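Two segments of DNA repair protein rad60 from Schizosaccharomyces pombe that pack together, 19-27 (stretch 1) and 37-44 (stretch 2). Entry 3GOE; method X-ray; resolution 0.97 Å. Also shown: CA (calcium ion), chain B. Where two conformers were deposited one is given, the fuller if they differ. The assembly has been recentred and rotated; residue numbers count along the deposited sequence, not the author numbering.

Stretch 1 19-27: SEDLRLSIP
Stretch 2 (37-44) KRYCTEVK

What fills the apolar centre of the contact? Leu22, at the start of the strand, points its CA-to-CB bond toward the helix in the t, p rotamer. Its CB lies 3.8 Å from CE1 of Tyr39, at the edge of the ring, and 4.1 Å from CG1 of Val43 (chi1 m). Leu22 CD2 reaches CB of Glu42 at 3.5 Å, so even this acidic residue lends its aliphatic part. Farther along, Leu24 (m, p) sets CD2 4.5 Å from Tyr39 CB and 4.0 Å from Arg38 CG, while CG2 of Ile26 (chi1 p) stands 4.5 Å from the same Arg38 CG.

How does the backbone allow this? Residues 22-27 form an extended strand, whose alternation turns Leu22, Leu24 and Ile26 toward the helix. Helix 37-43 continues from earlier in the chain; Thr41 N to Lys37 O, Glu42 N to Arg38 O and Val43 N to Tyr39 O are hydrogen bonds of 3.0 Å each. The axes approach to 10.0 Å, with N-to-C directions 125° apart. In register, CA of Leu22 is 7.4 Å from CA of Tyr39, and CA of Glu20 is 6.4 Å from CA of Val43. Lys44 then leaves helical geometry with phi 68° and psi 40°.

Where does Tyr39 become polar? Its CA-to-CB bond points sideways, but chi1 of 171° and chi2 of 79° carry the ring to the loop before the strand. There OH donates to Glu20 O at 2.6 Å, and it is also hydrogen-bonded to Ser19 OG at 2.6 Å.

What closes the outer edge? Glu20, t, t, extends OE1 to 3.7 Å from Val43 CG1. One water donates to Glu20 OE1 and Val43 O, each 2.9 Å from its oxygen, bridging the stretches. Nearby, calcium binds Ser19 O at 2.6 Å and Asp21 OD1 at 2.3 Å, tying together the loop that meets Tyr39.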

ATOM      1  N   SER A  19      -0.070   1.861 -14.760  1.00 25.73           N
ATOM      2  CA  SER A  19      -1.257   1.028 -14.511  1.00 22.69           C
ATOM      3  C   SER A  19      -2.310   1.907 -13.799  1.00 21.16           C
ATOM      4  O   SER A  19      -2.080   3.071 -13.540  1.00 23.16           O
ATOM      5  CB  SER A  19      -0.936  -0.235 -13.733  1.00 22.56           C
ATOM      6  OG  SER A  19      -0.288   0.025 -12.484  1.00 19.03           O
ATOM      7  N   GLU A  20      -3.463   1.277 -13.563  1.00 18.74           N
ATOM      8  CA  GLU A  20      -4.656   1.966 -13.043  1.00 18.87           C
ATOM      9  C   GLU A  20      -4.392   2.446 -11.633  1.00 16.57           C
ATOM     10  O   GLU A  20      -3.954   1.693 -10.777  1.00 17.94           O
ATOM     11  CB  GLU A  20      -5.904   1.078 -13.028  1.00 18.15           C
ATOM     12  CG  GLU A  20      -7.215   1.671 -12.483  1.00 28.02           C
ATOM     13  CD  GLU A  20      -8.410   0.748 -12.343  1.00 30.90           C
ATOM     14  OE1 GLU A  20      -8.257  -0.497 -12.516  1.00 34.71           O
ATOM     15  OE2 GLU A  20      -9.609   1.130 -12.092  1.00 34.38           O
ATOM     16  N   ASP A  21      -4.657   3.708 -11.391  1.00 13.91           N
ATOM     17  CA  ASP A  21      -4.555   4.217 -10.043  1.00 12.98           C
ATOM     18  C   ASP A  21      -5.658   3.563  -9.252  1.00 14.15           C
ATOM     19  O   ASP A  21      -6.647   3.131  -9.877  1.00 20.07           O
ATOM     20  CB  ASP A  21      -4.709   5.736 -10.055  1.00 12.44           C
ATOM     21  CG  ASP A  21      -3.624   6.470 -10.792  1.00 11.87           C
ATOM     22  OD1 ASP A  21      -2.654   5.876 -11.289  1.00 12.47           O
ATOM     23  OD2 ASP A  21      -3.809   7.696 -10.858  1.00 16.91           O
ATOM     24  N   LEU A  22      -5.486   3.454  -7.946  1.00 13.16           N
ATOM     25  CA  LEU A  22      -6.472   2.786  -7.118  1.00 13.22           C
ATOM     26  C   LEU A  22      -6.492   3.382  -5.712  1.00 11.42           C
ATOM     27  O   LEU A  22      -5.460   3.472  -5.097  1.00 10.60           O
ATOM     28  CB  LEU A  22      -6.132   1.304  -7.067  1.00 14.41           C
ATOM     29  CG  LEU A  22      -7.118   0.432  -6.290  1.00 17.43           C
ATOM     30  CD1 LEU A  22      -8.425   0.349  -7.041  1.00 27.91           C
ATOM     31  CD2 LEU A  22      -6.576  -0.971  -5.984  1.00 24.70           C
ATOM     32  N   ARG A  23      -7.652   3.640  -5.201  1.00 13.69           N
ATOM     33  CA  ARG A  23      -7.835   3.989  -3.831  1.00 15.36           C
ATOM     34  C   ARG A  23      -8.271   2.672  -3.050  1.00 14.93           C
ATOM     35  O   ARG A  23      -9.224   2.046  -3.452  1.00 18.92           O
ATOM     36  CB  ARG A  23      -8.765   5.182  -3.902  1.00 25.04           C
ATOM     37  CG  ARG A  23      -8.631   6.108  -2.752  1.00 31.08           C
ATOM     38  CD  ARG A  23      -9.871   7.059  -2.924  1.00 28.47           C
ATOM     39  NE  ARG A  23      -9.301   8.191  -3.574  1.00 26.28           N
ATOM     40  CZ  ARG A  23      -8.536   8.974  -2.811  1.00 26.05           C
ATOM     41  NH1 ARG A  23      -8.358   8.746  -1.514  1.00 25.24           N
ATOM     42  NH2 ARG A  23      -7.990   9.979  -3.383  1.00 30.87           N
ATOM     43  N   LEU A  24      -7.552   2.240  -2.041  1.00 14.64           N
ATOM     44  CA  LEU A  24      -7.754   0.986  -1.285  1.00 16.83           C
ATOM     45  C   LEU A  24      -7.929   1.272   0.175  1.00 13.90           C
ATOM     46  O   LEU A  24      -7.328   2.209   0.656  1.00 16.92           O
ATOM     47  CB  LEU A  24      -6.580  -0.087  -1.398  1.00 20.78           C
ATOM     48  CG  LEU A  24      -6.107  -0.444  -2.701  1.00 17.52           C
ATOM     49  CD1 LEU A  24      -5.220   0.668  -3.262  1.00 29.21           C
ATOM     50  CD2 LEU A  24      -5.280  -1.686  -2.496  1.00 22.61           C
ATOM     51  N   SER A  25      -8.706   0.468   0.865  1.00 10.83           N
ATOM     52  CA  SER A  25      -8.826   0.568   2.315  1.00 10.81           C
ATOM     53  C   SER A  25      -8.263  -0.758   2.812  1.00 11.82           C
ATOM     54  O   SER A  25      -8.804  -1.839   2.622  1.00 18.42           O
ATOM     55  CB  SER A  25     -10.241   0.774   2.718  1.00 10.05           C
ATOM     56  OG  SER A  25     -11.148  -0.103   2.080  1.00 11.57           O
ATOM     57  N   ILE A  26      -7.089  -0.674   3.415  1.00 10.40           N
ATOM     58  CA  ILE A  26      -6.445  -1.918   3.764  0.50 11.65           C
ATOM     59  C   ILE A  26      -6.064  -1.959   5.260  1.00  9.65           C
ATOM     60  O   ILE A  26      -5.901  -0.951   5.936  1.00  9.88           O
ATOM     61  CB  ILE A  26      -5.189  -2.402   3.026  0.50 12.15           C
ATOM     62  CG1 ILE A  26      -4.031  -1.450   3.301  0.50 16.46           C
ATOM     63  CG2 ILE A  26      -5.513  -2.687   1.570  0.50 14.40           C
ATOM     64  CD1 ILE A  26      -2.721  -2.223   3.184  0.50 25.27           C
ATOM     65  N   PRO A  27      -6.026  -3.163   5.789  1.00  9.21           N
ATOM     66  CA  PRO A  27      -5.640  -3.327   7.206  1.00  9.34           C
ATOM     67  C   PRO A  27      -4.212  -2.925   7.462  1.00  8.76           C
ATOM     68  O   PRO A  27      -3.308  -3.275   6.720  1.00 10.07           O
ATOM     69  CB  PRO A  27      -5.844  -4.832   7.439  1.00 11.39           C
ATOM     70  CG  PRO A  27      -6.839  -5.247   6.402  1.00 12.63           C
ATOM     71  CD  PRO A  27      -6.497  -4.448   5.223  1.00 11.14           C
ATOM     72  N   LYS A  37       0.147  -7.014  -3.371  1.00  6.79           N
ATOM     73  CA  LYS A  37      -0.617  -8.141  -3.866  1.00  7.14           C
ATOM     74  C   LYS A  37      -2.092  -7.761  -4.052  1.00  6.83           C
ATOM     75  O   LYS A  37      -2.727  -8.176  -5.023  1.00  7.91           O
ATOM     76  CB  LYS A  37      -0.519  -9.356  -2.950  1.00  8.34           C
ATOM     77  CG  LYS A  37       0.819 -10.043  -2.974  1.00  9.71           C
ATOM     78  CD  LYS A  37       0.840 -11.233  -2.002  1.00 14.14           C
ATOM     79  CE  LYS A  37       2.082 -12.065  -2.103  1.00 18.50           C
ATOM     80  NZ  LYS A  37       1.989 -13.175  -1.139  1.00 35.63           N
ATOM     81  N   ARG A  38      -2.651  -7.045  -3.095  1.00  6.88           N
ATOM     82  CA  ARG A  38      -4.057  -6.630  -3.160  1.00  7.27           C
ATOM     83  C   ARG A  38      -4.262  -5.617  -4.284  1.00  6.96           C
ATOM     84  O   ARG A  38      -5.240  -5.707  -5.027  1.00  7.86           O
ATOM     85  CB  ARG A  38      -4.483  -6.094  -1.794  1.00  8.05           C
ATOM     86  CG  ARG A  38      -5.926  -5.612  -1.782  1.00  9.43           C
ATOM     87  CD  ARG A  38      -6.967  -6.664  -2.060  1.00 10.81           C
ATOM     88  NE  ARG A  38      -6.988  -7.782  -1.133  1.00 10.86           N
ATOM     89  CZ  ARG A  38      -7.585  -7.777   0.056  1.00 11.36           C
ATOM     90  NH1 ARG A  38      -8.182  -6.713   0.524  1.00 13.77           N
ATOM     91  NH2 ARG A  38      -7.573  -8.883   0.836  1.00 11.97           N
ATOM     92  N   TYR A  39      -3.368  -4.648  -4.419  1.00  6.95           N
ATOM     93  CA  TYR A  39      -3.419  -3.743  -5.553  1.00  7.10           C
ATOM     94  C   TYR A  39      -3.486  -4.533  -6.870  1.00  7.07           C
ATOM     95  O   TYR A  39      -4.301  -4.263  -7.749  1.00  7.88           O
ATOM     96  CB  TYR A  39      -2.199  -2.792  -5.530  1.00  7.74           C
ATOM     97  CG  TYR A  39      -2.109  -1.992  -6.801  1.00  8.24           C
ATOM     98  CD1 TYR A  39      -2.909  -0.870  -7.011  1.00 10.42           C
ATOM     99  CD2 TYR A  39      -1.221  -2.355  -7.796  1.00  9.23           C
ATOM    100  CE1 TYR A  39      -2.817  -0.143  -8.196  1.00 11.37           C
ATOM    101  CE2 TYR A  39      -1.178  -1.636  -8.974  1.00 10.85           C
ATOM    102  CZ  TYR A  39      -1.960  -0.535  -9.178  1.00 11.13           C
ATOM    103  OH  TYR A  39      -1.895   0.134 -10.383  1.00 14.72           O
ATOM    104  N   CYS A  40      -2.593  -5.520  -6.983  1.00  7.17           N
ATOM    105  CA  CYS A  40      -2.506  -6.269  -8.232  1.00  7.74           C
ATOM    106  C   CYS A  40      -3.783  -7.045  -8.514  1.00  7.80           C
ATOM    107  O   CYS A  40      -4.207  -7.092  -9.691  1.00  8.55           O
ATOM    108  CB  CYS A  40      -1.303  -7.224  -8.212  1.00  8.75           C
ATOM    109  SG  CYS A  40       0.288  -6.362  -8.328  1.00  9.76           S
ATOM    110  N   THR A  41      -4.388  -7.693  -7.535  1.00  7.90           N
ATOM    111  CA  THR A  41      -5.641  -8.397  -7.809  1.00  8.63           C
ATOM    112  C   THR A  41      -6.767  -7.393  -8.082  1.00  9.24           C
ATOM    113  O   THR A  41      -7.678  -7.740  -8.886  1.00 11.93           O
ATOM    114  CB  THR A  41      -6.038  -9.391  -6.729  1.00  9.26           C
ATOM    115  OG1 THR A  41      -6.146  -8.813  -5.436  1.00 10.30           O
ATOM    116  CG2 THR A  41      -5.082 -10.572  -6.621  1.00 11.12           C
ATOM    117  N   GLU A  42      -6.765  -6.236  -7.511  1.00  8.78           N
ATOM    118  CA  GLU A  42      -7.841  -5.270  -7.742  1.00  9.56           C
ATOM    119  C   GLU A  42      -7.766  -4.684  -9.132  1.00  9.88           C
ATOM    120  O   GLU A  42      -8.798  -4.470  -9.779  1.00 13.40           O
ATOM    121  CB  GLU A  42      -7.789  -4.155  -6.689  1.00 10.65           C
ATOM    122  CG  GLU A  42      -8.217  -4.571  -5.312  1.00 12.97           C
ATOM    123  CD  GLU A  42      -9.684  -4.868  -5.274  1.00 19.67           C
ATOM    124  OE1 GLU A  42     -10.462  -4.079  -5.799  1.00 36.54           O
ATOM    125  OE2 GLU A  42     -10.123  -5.891  -4.789  1.00 32.59           O
ATOM    126  N   VAL A  43      -6.575  -4.417  -9.650  1.00  9.60           N
ATOM    127  CA  VAL A  43      -6.456  -3.834 -10.987  1.00 10.12           C
ATOM    128  C   VAL A  43      -6.162  -4.891 -12.042  1.00 11.15           C
ATOM    129  O   VAL A  43      -6.072  -4.581 -13.231  1.00 13.78           O
ATOM    130  CB  VAL A  43      -5.427  -2.696 -11.034  1.00 11.29           C
ATOM    131  CG1 VAL A  43      -5.743  -1.549 -10.038  1.00 12.92           C
ATOM    132  CG2 VAL A  43      -4.010  -3.143 -10.874  1.00 11.34           C
ATOM    133  N   LYS A  44      -5.994  -6.123 -11.652  1.00  9.96           N
ATOM    134  CA  LYS A  44      -5.845  -7.313 -12.516  1.00 10.68           C
ATOM    135  C   LYS A  44      -4.535  -7.305 -13.284  1.00  9.75           C
ATOM    136  O   LYS A  44      -4.459  -7.756 -14.437  1.00 11.62           O
ATOM    137  CB  LYS A  44      -7.052  -7.506 -13.443  1.00 15.51           C
ATOM    138  CG  LYS A  44      -8.374  -7.654 -12.600  1.00 20.33           C
ATOM    139  CD  LYS A  44      -9.557  -8.072 -13.467  1.00 30.90           C
ATOM    140  CE  LYS A  44     -10.857  -8.170 -12.616  1.00 38.84           C
ATOM    141  NZ  LYS A  44     -10.484  -8.391 -11.193  1.00 53.42           N
TER
HETATM  142 CA    CA B  82      -2.267   5.715 -13.577  1.00 18.59          CA
HETATM  143  O   HOH W   1      -6.687  -2.010 -14.352  1.00 27.54           O
HETATM  144  O   HOH W   2      -2.150   5.122 -15.651  1.00 31.27           O
HETATM  145  O   HOH W   3      -1.613   7.353 -13.378  1.00 19.26           O